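Local coordinates for Rep protein (Adeno-associated virus - 5, PDB 1M55) that probably binds the viral replication origin and nicks it as a metal-dependent endonuclease of the rolling-circle Rep family, at residues V11-V15 and E16-P20; R61-L64 and Y65-K69. All blocks are in the same frame, centred on the assembly; numbering follows the deposited sequence.

Interaction 1: V11-V15 and E16-P20; sequences VPFDV and EEHLP
The imidazole of H18 presents its edge to one face of the F13 ring, with centroids 5.0 Å apart and planes at 80°, a T-shaped pair in which H18 CE1 comes nearest to F13 CE2 (3.7 Å). One face of the same imidazole carries D14 CB in a CH-pi contact, while F13 N approaches at the edge, close to the ring plane. They flank an Asx turn led by D14, closed by E16 N on D14 OD2, in the loop between strand 3-10 and helix 24-32.

H18 ND1 accepts two backbone N-H groups. F13 N donates near the imidazole plane (3.1 Å), whereas D14 N, at the same distance, sits 39° out of it. Two donors directed at ND1 imply that this nitrogen probably lacks a proton here, and together they should restrict rotation of the ring.

D14 folds back on the residues that follow it. With CG anti to the backbone N (chi1 -164°), its OD2 meets E16 N through the anti lone pair and E17 N from above the carboxylate plane. The carbonyl D14 O is likewise doubly engaged, by H18 N (2.7 Å) and L19 N. Four N-H groups thus satisfy two oxygens of D14, and the pair on OD2 may offset the nearby carboxylates of E16 and E17.

L19 CG meets P12 CB at 4.1 Å; P12 itself rests on I59 of helix 50-71, and L19 on F26 of helix 24-32. A water lies 3.0 Å from D14 OD1 and 3.1 Å from E16 OE1, placed to bridge the two carboxylates.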
ATOM      1  N   VAL A  11      -8.450   1.643   1.977  1.00  8.53           N
ATOM      2  CA  VAL A  11      -8.790   2.638   0.960  1.00  9.45           C
ATOM      3  C   VAL A  11     -10.259   3.068   0.914  1.00  9.77           C
ATOM      4  O   VAL A  11     -11.137   2.280   0.553  1.00  9.23           O
ATOM      5  CB  VAL A  11      -8.342   2.136  -0.444  1.00  9.35           C
ATOM      6  CG1 VAL A  11      -8.694   3.145  -1.524  1.00  9.31           C
ATOM      7  CG2 VAL A  11      -6.845   1.873  -0.445  1.00  9.49           C
ATOM      8  N   PRO A  12     -10.539   4.338   1.266  1.00 10.68           N
ATOM      9  CA  PRO A  12     -11.903   4.876   1.260  1.00 11.92           C
ATOM     10  C   PRO A  12     -12.303   5.242  -0.173  1.00 12.51           C
ATOM     11  O   PRO A  12     -11.494   5.795  -0.916  1.00 12.76           O
ATOM     12  CB  PRO A  12     -11.777   6.143   2.121  1.00 12.01           C
ATOM     13  CG  PRO A  12     -10.435   6.005   2.832  1.00 11.69           C
ATOM     14  CD  PRO A  12      -9.598   5.336   1.796  1.00 10.54           C
ATOM     15  N   PHE A  13     -13.546   4.958  -0.552  1.00 12.65           N
ATOM     16  CA  PHE A  13     -14.015   5.276  -1.902  1.00 13.41           C
ATOM     17  C   PHE A  13     -15.531   5.479  -2.004  1.00 13.08           C
ATOM     18  O   PHE A  13     -16.017   6.099  -2.948  1.00 13.41           O
ATOM     19  CB  PHE A  13     -13.587   4.175  -2.887  1.00 13.92           C
ATOM     20  CG  PHE A  13     -14.278   2.855  -2.666  1.00 14.83           C
ATOM     21  CD1 PHE A  13     -15.509   2.586  -3.261  1.00 15.63           C
ATOM     22  CD2 PHE A  13     -13.709   1.890  -1.847  1.00 15.70           C
ATOM     23  CE1 PHE A  13     -16.164   1.378  -3.040  1.00 16.10           C
ATOM     24  CE2 PHE A  13     -14.354   0.678  -1.620  1.00 15.99           C
ATOM     25  CZ  PHE A  13     -15.584   0.423  -2.218  1.00 16.30           C
ATOM     26  N   ASP A  14     -16.271   4.922  -1.052  1.00 13.14           N
ATOM     27  CA  ASP A  14     -17.733   5.004  -1.040  1.00 12.85           C
ATOM     28  C   ASP A  14     -18.167   6.315  -0.392  1.00 12.76           C
ATOM     29  O   ASP A  14     -17.940   6.514   0.804  1.00 12.79           O
ATOM     30  CB  ASP A  14     -18.277   3.811  -0.248  1.00 14.78           C
ATOM     31  CG  ASP A  14     -19.749   3.561  -0.487  1.00 22.07           C
ATOM     32  OD1 ASP A  14     -20.083   2.451  -0.942  1.00 28.64           O
ATOM     33  OD2 ASP A  14     -20.576   4.443  -0.194  1.00 20.05           O
ATOM     34  N   VAL A  15     -18.827   7.186  -1.155  1.00 13.51           N
ATOM     35  CA  VAL A  15     -19.260   8.479  -0.625  1.00 15.05           C
ATOM     36  C   VAL A  15     -20.280   8.402   0.507  1.00 16.13           C
ATOM     37  O   VAL A  15     -20.436   9.354   1.270  1.00 17.77           O
ATOM     38  CB  VAL A  15     -19.785   9.437  -1.732  1.00 15.65           C
ATOM     39  CG1 VAL A  15     -18.709   9.665  -2.781  1.00 15.96           C
ATOM     40  CG2 VAL A  15     -21.058   8.893  -2.363  1.00 16.08           C
ATOM     41  N   GLU A  16     -20.991   7.286   0.613  1.00 15.66           N
ATOM     42  CA  GLU A  16     -21.962   7.148   1.688  1.00 15.81           C
ATOM     43  C   GLU A  16     -21.338   6.488   2.917  1.00 16.00           C
ATOM     44  O   GLU A  16     -21.395   7.024   4.026  1.00 17.29           O
ATOM     45  CB  GLU A  16     -23.175   6.329   1.238  1.00 16.17           C
ATOM     46  CG  GLU A  16     -24.239   6.255   2.319  1.00 17.36           C
ATOM     47  CD  GLU A  16     -25.172   5.071   2.193  1.00 21.48           C
ATOM     48  OE1 GLU A  16     -24.973   4.214   1.311  1.00 26.65           O
ATOM     49  OE2 GLU A  16     -26.108   4.995   3.006  1.00 19.24           O
ATOM     50  N   GLU A  17     -20.734   5.324   2.697  1.00 15.24           N
ATOM     51  CA  GLU A  17     -20.114   4.534   3.755  1.00 15.27           C
ATOM     52  C   GLU A  17     -18.748   5.007   4.250  1.00 15.40           C
ATOM     53  O   GLU A  17     -18.399   4.789   5.412  1.00 16.86           O
ATOM     54  CB  GLU A  17     -19.966   3.085   3.286  1.00 17.24           C
ATOM     55  CG  GLU A  17     -21.266   2.329   3.122  1.00 28.04           C
ATOM     56  CD  GLU A  17     -21.884   1.946   4.450  1.00 48.99           C
ATOM     57  OE1 GLU A  17     -21.170   1.367   5.298  1.00 55.80           O
ATOM     58  OE2 GLU A  17     -23.087   2.222   4.643  1.00 60.10           O
ATOM     59  N   HIS A  18     -17.966   5.622   3.371  1.00 12.68           N
ATOM     60  CA  HIS A  18     -16.619   6.041   3.740  1.00 11.37           C
ATOM     61  C   HIS A  18     -16.355   7.535   3.784  1.00 10.52           C
ATOM     62  O   HIS A  18     -15.664   8.012   4.682  1.00 10.25           O
ATOM     63  CB  HIS A  18     -15.593   5.446   2.766  1.00 11.12           C
ATOM     64  CG  HIS A  18     -15.679   3.960   2.607  1.00 10.83           C
ATOM     65  ND1 HIS A  18     -15.285   3.319   1.453  1.00 10.68           N
ATOM     66  CD2 HIS A  18     -16.095   2.989   3.453  1.00 11.10           C
ATOM     67  CE1 HIS A  18     -15.457   2.016   1.592  1.00 10.71           C
ATOM     68  NE2 HIS A  18     -15.947   1.792   2.798  1.00 10.96           N
ATOM     69  N   LEU A  19     -16.887   8.265   2.809  1.00  9.88           N
ATOM     70  CA  LEU A  19     -16.610   9.692   2.704  1.00  9.74           C
ATOM     71  C   LEU A  19     -17.794  10.656   2.663  1.00  9.71           C
ATOM     72  O   LEU A  19     -17.868  11.514   1.775  1.00  9.30           O
ATOM     73  CB  LEU A  19     -15.731   9.919   1.470  1.00  9.75           C
ATOM     74  CG  LEU A  19     -14.389   9.184   1.474  1.00 10.21           C
ATOM     75  CD1 LEU A  19     -13.855   9.063   0.059  1.00 10.99           C
ATOM     76  CD2 LEU A  19     -13.410   9.911   2.385  1.00  9.51           C
ATOM     77  N   PRO A  20     -18.732  10.540   3.619  1.00  9.60           N
ATOM     78  CA  PRO A  20     -19.870  11.460   3.601  1.00  9.33           C
ATOM     79  C   PRO A  20     -19.388  12.915   3.688  1.00  9.21           C
ATOM     80  O   PRO A  20     -18.476  13.234   4.454  1.00  9.13           O
ATOM     81  CB  PRO A  20     -20.666  11.045   4.846  1.00  9.87           C
ATOM     82  CG  PRO A  20     -19.627  10.450   5.753  1.00 10.50           C
ATOM     83  CD  PRO A  20     -18.789   9.649   4.792  1.00  9.98           C
TER
HETATM   84  O   HOH W   1     -22.939   2.298   0.045  1.00 31.67           O

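Interaction 2: R61-L64 and Y65-K69; sequences RVFL and YEWNK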
ATOM      1  N   ARG A  61       1.507   7.445  -3.136  1.00  6.32           N
ATOM      2  CA  ARG A  61       2.461   8.516  -3.413  1.00  5.58           C
ATOM      3  C   ARG A  61       2.503   9.564  -2.302  1.00  6.06           C
ATOM      4  O   ARG A  61       3.579   9.943  -1.844  1.00  6.73           O
ATOM      5  CB  ARG A  61       2.167   9.165  -4.763  1.00  6.74           C
ATOM      6  CG  ARG A  61       2.372   8.228  -5.946  1.00  7.03           C
ATOM      7  CD  ARG A  61       2.003   8.920  -7.249  1.00  8.38           C
ATOM      8  NE  ARG A  61       2.058   8.023  -8.402  1.00  7.88           N
ATOM      9  CZ  ARG A  61       3.148   7.795  -9.128  1.00 10.25           C
ATOM     10  NH1 ARG A  61       4.292   8.392  -8.827  1.00 10.91           N
ATOM     11  NH2 ARG A  61       3.084   6.992 -10.179  1.00 12.93           N
ATOM     12  N   VAL A  62       1.341  10.025  -1.851  1.00  6.58           N
ATOM     13  CA  VAL A  62       1.302  11.025  -0.788  1.00  6.90           C
ATOM     14  C   VAL A  62       1.965  10.479   0.486  1.00  7.59           C
ATOM     15  O   VAL A  62       2.740  11.182   1.148  1.00  7.89           O
ATOM     16  CB  VAL A  62      -0.143  11.494  -0.495  1.00  7.26           C
ATOM     17  CG1 VAL A  62      -0.177  12.364   0.760  1.00  7.55           C
ATOM     18  CG2 VAL A  62      -0.682  12.279  -1.695  1.00  7.33           C
ATOM     19  N   PHE A  63       1.699   9.211   0.784  1.00  7.41           N
ATOM     20  CA  PHE A  63       2.265   8.550   1.954  1.00  7.24           C
ATOM     21  C   PHE A  63       3.787   8.531   1.846  1.00  7.50           C
ATOM     22  O   PHE A  63       4.487   8.959   2.765  1.00  7.90           O
ATOM     23  CB  PHE A  63       1.729   7.110   2.047  1.00  7.76           C
ATOM     24  CG  PHE A  63       2.178   6.362   3.279  1.00  8.75           C
ATOM     25  CD1 PHE A  63       1.290   6.136   4.326  1.00 10.09           C
ATOM     26  CD2 PHE A  63       3.478   5.874   3.389  1.00  9.30           C
ATOM     27  CE1 PHE A  63       1.694   5.438   5.467  1.00 10.73           C
ATOM     28  CE2 PHE A  63       3.890   5.177   4.524  1.00 10.09           C
ATOM     29  CZ  PHE A  63       2.994   4.959   5.563  1.00 10.36           C
ATOM     30  N   LEU A  64       4.295   8.040   0.720  1.00  7.48           N
ATOM     31  CA  LEU A  64       5.736   7.941   0.513  1.00  7.85           C
ATOM     32  C   LEU A  64       6.464   9.274   0.535  1.00  8.55           C
ATOM     33  O   LEU A  64       7.541   9.380   1.116  1.00  8.83           O
ATOM     34  CB  LEU A  64       6.048   7.187  -0.783  1.00  7.94           C
ATOM     35  CG  LEU A  64       5.642   5.707  -0.763  1.00  8.68           C
ATOM     36  CD1 LEU A  64       5.780   5.099  -2.150  1.00  8.50           C
ATOM     37  CD2 LEU A  64       6.473   4.944   0.259  1.00 10.02           C
ATOM     38  N   TYR A  65       5.877  10.295  -0.085  1.00  8.96           N
ATOM     39  CA  TYR A  65       6.506  11.611  -0.121  1.00 10.32           C
ATOM     40  C   TYR A  65       6.595  12.189   1.288  1.00 10.04           C
ATOM     41  O   TYR A  65       7.620  12.760   1.670  1.00 10.65           O
ATOM     42  CB  TYR A  65       5.746  12.551  -1.069  1.00 12.18           C
ATOM     43  CG  TYR A  65       5.712  12.067  -2.512  1.00 13.65           C
ATOM     44  CD1 TYR A  65       4.853  12.650  -3.449  1.00 14.61           C
ATOM     45  CD2 TYR A  65       6.497  10.985  -2.926  1.00 14.07           C
ATOM     46  CE1 TYR A  65       4.776  12.161  -4.755  1.00 15.03           C
ATOM     47  CE2 TYR A  65       6.422  10.488  -4.228  1.00 15.81           C
ATOM     48  CZ  TYR A  65       5.560  11.080  -5.133  1.00 18.48           C
ATOM     49  OH  TYR A  65       5.470  10.567  -6.409  1.00 22.40           O
ATOM     50  N   GLU A  66       5.546  11.986   2.078  1.00  9.42           N
ATOM     51  CA  GLU A  66       5.522  12.478   3.450  1.00 10.36           C
ATOM     52  C   GLU A  66       6.542  11.680   4.274  1.00 10.85           C
ATOM     53  O   GLU A  66       7.255  12.240   5.108  1.00 12.14           O
ATOM     54  CB  GLU A  66       4.115  12.342   4.033  1.00 12.28           C
ATOM     55  CG  GLU A  66       3.790  13.311   5.166  1.00 19.74           C
ATOM     56  CD  GLU A  66       3.755  14.777   4.736  1.00 24.78           C
ATOM     57  OE1 GLU A  66       3.691  15.078   3.518  1.00 18.02           O
ATOM     58  OE2 GLU A  66       3.776  15.638   5.637  1.00 27.46           O
ATOM     59  N   TRP A  67       6.640  10.383   4.004  1.00 10.50           N
ATOM     60  CA  TRP A  67       7.600   9.528   4.704  1.00 10.82           C
ATOM     61  C   TRP A  67       9.019  10.012   4.396  1.00 11.11           C
ATOM     62  O   TRP A  67       9.852  10.120   5.299  1.00 11.90           O
ATOM     63  CB  TRP A  67       7.445   8.071   4.265  1.00 10.90           C
ATOM     64  CG  TRP A  67       8.321   7.117   5.022  1.00 11.29           C
ATOM     65  CD1 TRP A  67       9.652   6.896   4.825  1.00 11.66           C
ATOM     66  CD2 TRP A  67       7.922   6.242   6.088  1.00 12.00           C
ATOM     67  NE1 TRP A  67      10.107   5.940   5.696  1.00 12.07           N
ATOM     68  CE2 TRP A  67       9.069   5.519   6.485  1.00 12.47           C
ATOM     69  CE3 TRP A  67       6.707   5.996   6.746  1.00 12.83           C
ATOM     70  CZ2 TRP A  67       9.041   4.563   7.510  1.00 13.18           C
ATOM     71  CZ3 TRP A  67       6.679   5.041   7.769  1.00 13.32           C
ATOM     72  CH2 TRP A  67       7.842   4.339   8.137  1.00 13.44           C
ATOM     73  N   ASN A  68       9.276  10.330   3.126  1.00 10.73           N
ATOM     74  CA  ASN A  68      10.591  10.811   2.699  1.00 12.05           C
ATOM     75  C   ASN A  68      10.965  12.089   3.445  1.00 13.92           C
ATOM     76  O   ASN A  68      12.142  12.347   3.691  1.00 14.96           O
ATOM     77  CB  ASN A  68      10.622  11.081   1.185  1.00 12.19           C
ATOM     78  CG  ASN A  68      10.499   9.812   0.336  1.00 11.56           C
ATOM     79  OD1 ASN A  68      10.268   9.898  -0.871  1.00 16.39           O
ATOM     80  ND2 ASN A  68      10.659   8.645   0.947  1.00  7.46           N
ATOM     81  N   LYS A  69       9.971  12.905   3.779  1.00 14.17           N
ATOM     82  CA  LYS A  69      10.224  14.140   4.517  1.00 15.57           C
ATOM     83  C   LYS A  69      10.861  13.798   5.866  1.00 16.25           C
ATOM     84  O   LYS A  69      11.823  14.442   6.292  1.00 17.18           O
ATOM     85  CB  LYS A  69       8.922  14.910   4.742  1.00 17.32           C
ATOM     86  CG  LYS A  69       9.100  16.202   5.529  1.00 21.16           C
ATOM     87  CD  LYS A  69       7.769  16.823   5.891  1.00 23.73           C
ATOM     88  CE  LYS A  69       6.986  15.913   6.807  1.00 26.97           C
ATOM     89  NZ  LYS A  69       5.805  16.602   7.381  1.00 32.36           N
TER
HETATM   90  O   HOH W   2       2.869  13.950   1.009  1.00 21.25           O
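The carbonyl oxygen V62 O is gripped twice: E66 N donates to it at 3.1 Å and a water at 2.8 Å. The first bond is one of the i to i+4 repeats of alpha-helix 50-71; the water also donates to E66 OE1, so backbone and side chain of successive turns are tied through one molecule. E66 OE2 meanwhile forms a salt bridge with K69 NZ (2.8 Å), approached from above the carboxylate plane, which gives the two oxygens of E66 separate partners.

One turn of the helix also sets Y65 alongside R61. Besides the bond from Y65 N, R61 O lies over one face of the tyrosine ring, 3.1 Å above its plane and displaced toward the rim. Having CG beside the backbone N (chi1 -61°) lays the ring back along the R61 side chain, whose CB is 3.9 Å from Y65 CZ. The two side chains run the same way, the hydroxyl lying near the guanidinium edge, while R61 NE is committed to a salt bridge with D57.

The opposite character belongs to F63 and W67, which are buried against strands 3-10 and 88-95 and helix 101-118. Their side chains run side by side with planes 17° apart, neither ring covering the other's face, and meet rim to rim where F63 CE2 touches W67 CE3 at 3.7 Å.

Overall arrangement
Both interactions are local and partly buried, yet they serve different parts of the fold. Interaction 2 sits within helix 50-71, about 12 Å from the chain centre, and its buried aromatic side faces the antiparallel sheet. Interaction 1 lies farther out, about 18 Å from that centre, in an irregular loop. Without helical repeats, the loop is held partly by side-chain acceptors, D14 OD2 and H18 ND1, alongside the carbonyl of D14; the helix pairs its backbone through i to i+4 bonds, with a water added at V62 O, and its ion pairs lie on the more exposed side. Their centres are 23 Å apart, but helix 50-71 links them, since P12 and V11 pack on its earlier residues I59 and V55.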